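Local structure of luciferase-like enzymeAMP-CoA-ligase (Zophobas atratus, 4W8O) at residues Gln110-Leu115 / Met182-Gly187; Leu130-Leu135 / Thr151-Phe156. The protein probably acts as an AMP-CoA ligase that activates carboxylic acids as adenylates for transfer to coenzyme A, and is a luciferase-like relative from a nonluminescent beetle. All blocks are in the same frame, centred on the assembly; numbering follows the deposited sequence.

Contact 1: Gln110-Leu115 / Met182-Gly187; sequences QHLLSL and MFFSSG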
# COMPACT_ATOMS: atom_id res chain seq x y z
N GLN A 110 -6.56 19.98 -5.36
CA GLN A 110 -6.07 21.27 -4.88
C GLN A 110 -5.71 21.25 -3.40
O GLN A 110 -4.67 21.76 -3.00
CB GLN A 110 -7.12 22.36 -5.06
CG GLN A 110 -7.17 22.96 -6.43
CD GLN A 110 -8.14 24.12 -6.51
OE1 GLN A 110 -8.36 24.83 -5.53
NE2 GLN A 110 -8.71 24.32 -7.69
N HIS A 111 -6.61 20.71 -2.60
CA HIS A 111 -6.35 20.62 -1.17
C HIS A 111 -5.13 19.73 -0.88
O HIS A 111 -4.28 20.09 -0.07
CB HIS A 111 -7.58 20.08 -0.43
CG HIS A 111 -7.32 19.81 1.01
ND1 HIS A 111 -6.98 20.80 1.91
CD2 HIS A 111 -7.33 18.65 1.72
CE1 HIS A 111 -6.81 20.27 3.11
NE2 HIS A 111 -7.02 18.97 3.02
N LEU A 112 -5.06 18.58 -1.54
CA LEU A 112 -3.96 17.64 -1.32
C LEU A 112 -2.62 18.26 -1.68
O LEU A 112 -1.66 18.14 -0.94
CB LEU A 112 -4.18 16.33 -2.09
CG LEU A 112 -5.45 15.54 -1.74
CD1 LEU A 112 -5.42 14.15 -2.35
CD2 LEU A 112 -5.66 15.47 -0.23
N LEU A 113 -2.57 18.95 -2.82
CA LEU A 113 -1.36 19.66 -3.22
C LEU A 113 -0.96 20.73 -2.21
O LEU A 113 0.23 20.93 -1.93
CB LEU A 113 -1.52 20.27 -4.62
CG LEU A 113 -1.54 19.30 -5.81
CD1 LEU A 113 -1.93 20.01 -7.10
CD2 LEU A 113 -0.19 18.62 -5.96
N SER A 114 -1.96 21.41 -1.65
CA SER A 114 -1.70 22.47 -0.69
C SER A 114 -1.13 21.90 0.61
O SER A 114 -0.38 22.57 1.31
CB SER A 114 -2.97 23.29 -0.42
OG SER A 114 -3.86 22.60 0.47
N LEU A 115 -1.48 20.65 0.93
CA LEU A 115 -0.90 19.98 2.09
C LEU A 115 0.60 19.68 1.92
O LEU A 115 1.37 19.92 2.83
CB LEU A 115 -1.62 18.66 2.38
CG LEU A 115 -3.06 18.73 2.87
CD1 LEU A 115 -3.68 17.34 2.84
CD2 LEU A 115 -3.15 19.34 4.26
N MET A 182 4.22 9.39 2.15
CA MET A 182 3.03 10.02 2.73
C MET A 182 1.73 9.45 2.15
O MET A 182 1.70 9.00 1.01
CB MET A 182 3.06 11.55 2.55
CG MET A 182 4.15 12.24 3.36
SD MET A 182 4.14 14.04 3.31
CE MET A 182 4.62 14.32 1.61
N PHE A 183 0.68 9.45 2.97
CA PHE A 183 -0.69 9.13 2.55
C PHE A 183 -1.61 10.21 3.12
O PHE A 183 -1.14 11.15 3.78
CB PHE A 183 -1.10 7.73 3.04
CG PHE A 183 -0.26 6.62 2.48
CD1 PHE A 183 -0.53 6.08 1.24
CD2 PHE A 183 0.83 6.12 3.19
CE1 PHE A 183 0.25 5.06 0.71
CE2 PHE A 183 1.62 5.12 2.67
CZ PHE A 183 1.33 4.58 1.42
N PHE A 184 -2.90 10.10 2.86
CA PHE A 184 -3.84 11.12 3.28
C PHE A 184 -4.93 10.55 4.18
O PHE A 184 -5.51 9.52 3.88
CB PHE A 184 -4.45 11.79 2.06
CG PHE A 184 -3.43 12.49 1.22
CD1 PHE A 184 -2.89 13.69 1.64
CD2 PHE A 184 -3.00 11.95 0.02
CE1 PHE A 184 -1.94 14.35 0.88
CE2 PHE A 184 -2.05 12.60 -0.75
CZ PHE A 184 -1.53 13.81 -0.33
N SER A 185 -5.17 11.24 5.29
CA SER A 185 -6.13 10.82 6.29
C SER A 185 -7.53 10.90 5.73
O SER A 185 -7.78 11.61 4.76
CB SER A 185 -6.02 11.68 7.55
OG SER A 185 -6.48 13.00 7.33
N SER A 186 -8.44 10.17 6.38
CA SER A 186 -9.85 10.16 6.01
C SER A 186 -10.69 9.99 7.26
O SER A 186 -11.43 9.02 7.40
CB SER A 186 -10.13 9.01 5.03
OG SER A 186 -9.71 7.76 5.58
N GLY A 187 -10.56 10.94 8.18
CA GLY A 187 -11.40 10.97 9.38
C GLY A 187 -12.86 11.20 9.01
O GLY A 187 -13.16 11.68 7.92

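Contact 2: Leu130-Leu135 / Thr151-Phe156; sequences LIEKSL and TKHGTF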
# COMPACT_ATOMS: atom_id res chain seq x y z
N LEU A 130 -6.29 17.99 -15.18
CA LEU A 130 -6.66 17.96 -13.77
C LEU A 130 -5.57 18.59 -12.89
O LEU A 130 -5.85 19.47 -12.08
CB LEU A 130 -6.91 16.51 -13.35
CG LEU A 130 -7.20 16.23 -11.87
CD1 LEU A 130 -8.51 16.88 -11.44
CD2 LEU A 130 -7.23 14.73 -11.66
N ILE A 131 -4.33 18.15 -13.07
CA ILE A 131 -3.21 18.67 -12.31
C ILE A 131 -2.94 20.16 -12.62
O ILE A 131 -2.73 20.95 -11.71
CB ILE A 131 -1.92 17.85 -12.55
CG1 ILE A 131 -2.08 16.42 -12.03
CG2 ILE A 131 -0.73 18.50 -11.88
CD1 ILE A 131 -2.53 16.32 -10.59
N GLU A 132 -2.92 20.52 -13.90
CA GLU A 132 -2.74 21.92 -14.31
C GLU A 132 -3.78 22.83 -13.65
O GLU A 132 -3.45 23.88 -13.11
CB GLU A 132 -2.80 22.05 -15.84
CG GLU A 132 -1.59 21.48 -16.60
CD GLU A 132 -1.74 21.55 -18.12
OE1 GLU A 132 -2.88 21.48 -18.64
OE2 GLU A 132 -0.71 21.67 -18.81
N LYS A 133 -5.04 22.42 -13.70
CA LYS A 133 -6.13 23.21 -13.11
C LYS A 133 -5.98 23.32 -11.60
O LYS A 133 -6.21 24.39 -11.02
CB LYS A 133 -7.49 22.60 -13.45
CG LYS A 133 -7.90 22.80 -14.89
CD LYS A 133 -9.19 22.05 -15.20
CE LYS A 133 -9.56 22.19 -16.67
NZ LYS A 133 -10.69 21.28 -17.02
N SER A 134 -5.61 22.22 -10.97
CA SER A 134 -5.48 22.18 -9.52
C SER A 134 -4.36 23.10 -9.05
O SER A 134 -4.52 23.84 -8.07
CB SER A 134 -5.25 20.75 -9.03
OG SER A 134 -6.34 19.90 -9.40
N LEU A 135 -3.23 23.06 -9.75
CA LEU A 135 -2.09 23.92 -9.41
C LEU A 135 -2.46 25.39 -9.59
O LEU A 135 -2.11 26.23 -8.77
CB LEU A 135 -0.87 23.58 -10.26
CG LEU A 135 -0.17 22.27 -9.92
CD1 LEU A 135 0.82 21.89 -11.01
CD2 LEU A 135 0.55 22.36 -8.58
N THR A 151 5.30 19.18 -25.09
CA THR A 151 6.15 20.32 -25.44
C THR A 151 6.26 21.28 -24.26
O THR A 151 7.31 21.88 -24.01
CB THR A 151 5.56 21.09 -26.63
OG1 THR A 151 5.45 20.21 -27.76
CG2 THR A 151 6.44 22.26 -27.00
N LYS A 152 5.15 21.43 -23.54
CA LYS A 152 5.00 22.43 -22.50
C LYS A 152 5.77 22.03 -21.24
O LYS A 152 6.37 22.88 -20.57
CB LYS A 152 3.51 22.56 -22.18
CG LYS A 152 3.09 23.83 -21.45
CD LYS A 152 1.61 23.74 -21.07
CE LYS A 152 0.99 25.10 -20.84
NZ LYS A 152 1.58 25.80 -19.66
N HIS A 153 5.73 20.74 -20.92
CA HIS A 153 6.37 20.18 -19.73
C HIS A 153 7.44 19.18 -20.12
O HIS A 153 7.52 18.75 -21.28
CB HIS A 153 5.33 19.47 -18.87
CG HIS A 153 4.09 20.28 -18.62
ND1 HIS A 153 4.06 21.34 -17.75
CD2 HIS A 153 2.84 20.17 -19.13
CE1 HIS A 153 2.85 21.86 -17.73
NE2 HIS A 153 2.09 21.17 -18.56
N GLY A 154 8.26 18.80 -19.15
CA GLY A 154 9.23 17.72 -19.33
C GLY A 154 8.53 16.38 -19.46
O GLY A 154 7.34 16.27 -19.18
N THR A 155 9.26 15.37 -19.90
CA THR A 155 8.70 14.04 -20.12
C THR A 155 9.47 12.99 -19.34
O THR A 155 10.64 13.19 -19.02
CB THR A 155 8.74 13.65 -21.61
OG1 THR A 155 10.10 13.56 -22.03
CG2 THR A 155 8.02 14.68 -22.44
N PHE A 156 8.81 11.88 -19.05
CA PHE A 156 9.44 10.76 -18.37
C PHE A 156 10.58 10.18 -19.20
O PHE A 156 11.64 9.84 -18.67
CB PHE A 156 8.41 9.68 -18.03
CG PHE A 156 9.02 8.39 -17.55
CD1 PHE A 156 9.56 8.30 -16.28
CD2 PHE A 156 9.08 7.28 -18.38
CE1 PHE A 156 10.13 7.12 -15.83
CE2 PHE A 156 9.65 6.10 -17.95
CZ PHE A 156 10.18 6.02 -16.67

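Contact 1: Gln110-Leu115 / Met182-Gly187
Leu112 lies over the Phe184 ring and illustrates how an aromatic side chain at a strand's end can help seat a helix on a sheet. Its CB sits near the far end of the ring, 4.1 Å from Phe184 CZ. Beyond CG the two methyls part. CD1 meets one flank, 4.0 Å from both CD2 and CE2 of Phe184, while CD2 reaches the other flank, 3.8 Å from Phe184 CD1. This second methyl makes the CH-pi contact: Leu112 CD2 is 4.0 Å from the ring centroid and only 19° off the ring normal. With its CG anti to the carbonyl carbon (chi1 -63°), Phe184 extends its ring from the sheet toward the helix.

Helix 106-116 belongs to a beta-alpha-beta crossover between the parallel strands 96-99 and 120-124, and Phe184 is the last residue of strand 179-184 in the same sheet. Directly after it runs the Ser/Thr/Gly-rich loop that in adenylate-forming enzymes of the ANL superfamily contacts ATP phosphates. Ser186 of this loop lines the pocket holding a polyethylene glycol molecule.

One helical turn beyond Leu112, Leu115 places CD1 3.9 Å from Phe184 CD1 in an oblique approach. On the same helix, His111 NE2 is hydrogen-bonded to the carbonyl oxygen of Pro192, so the helix also meets the far end of that loop.

Contact 2: Leu130-Leu135 / Thr151-Phe156
A histidine-carboxylate hydrogen bond at the protein surface joins Glu132, on helix 128-138, to His153, in the turn that leads into the short edge strand 154-155. It is a worked example of a polar link at the margin of a sheet: the helix crosses from strand 120-124 to strand 143-147, and strand 154-155 pairs with the latter. Ile144 of strand 143-147 touches both side chains.

The bond is of ordinary length and nearly straight. His153 NE2 donates to Glu132 OE2 over 2.9 Å, with an N-H...O angle of 172°. The oxygen lies at the ring edge, almost in the plane of the imidazole, and accepts the hydrogen bond on its anti lone pair, the one turned away from OE1. Carboxylate and ring are nevertheless twisted, their planes 56° apart. Glu132 spans the gap because its chain is extended beyond CG (chi2 176°), carrying the carboxylate out from the helix.

Lys152 adds a looser flank. Its CD passes 3.8 Å from Glu132 OE2, and its NZ stays 4.8 Å from that oxygen, so the opposite charges are near without forming a salt bridge. Lys152 CB also lies above one face of the His153 ring, toward the rim.

An alanine in place of Glu132 removes the acceptor of His153 NE2, and the imidazole would probably be left freer to turn. The nearby carboxylate should stabilise a protonated His153, so the strength of this link may depend on pH.

How the contacts relate
The two contacts show how chemistry shifts with depth across one sheet. Contact 1, partly buried, is wholly apolar across its segments and lies near the start of the presumed phosphate-binding loop; contact 2 is a surface contact resting on one directional hydrogen bond at one margin of the sheet, where strand 154-155 is outermost, whereas strand 179-184 is an inner strand. Contact 1 joins its helix to a strand, contact 2 to the loop that leads into the edge strand of the same sheet. The helices are neighbours: Leu113 CD1 packs 3.7 Å from Leu135 CD2, and Gln110 and Leu113 touch Ser134. The centres of the two contacts are about 20 Å apart, connected through this helix-helix packing.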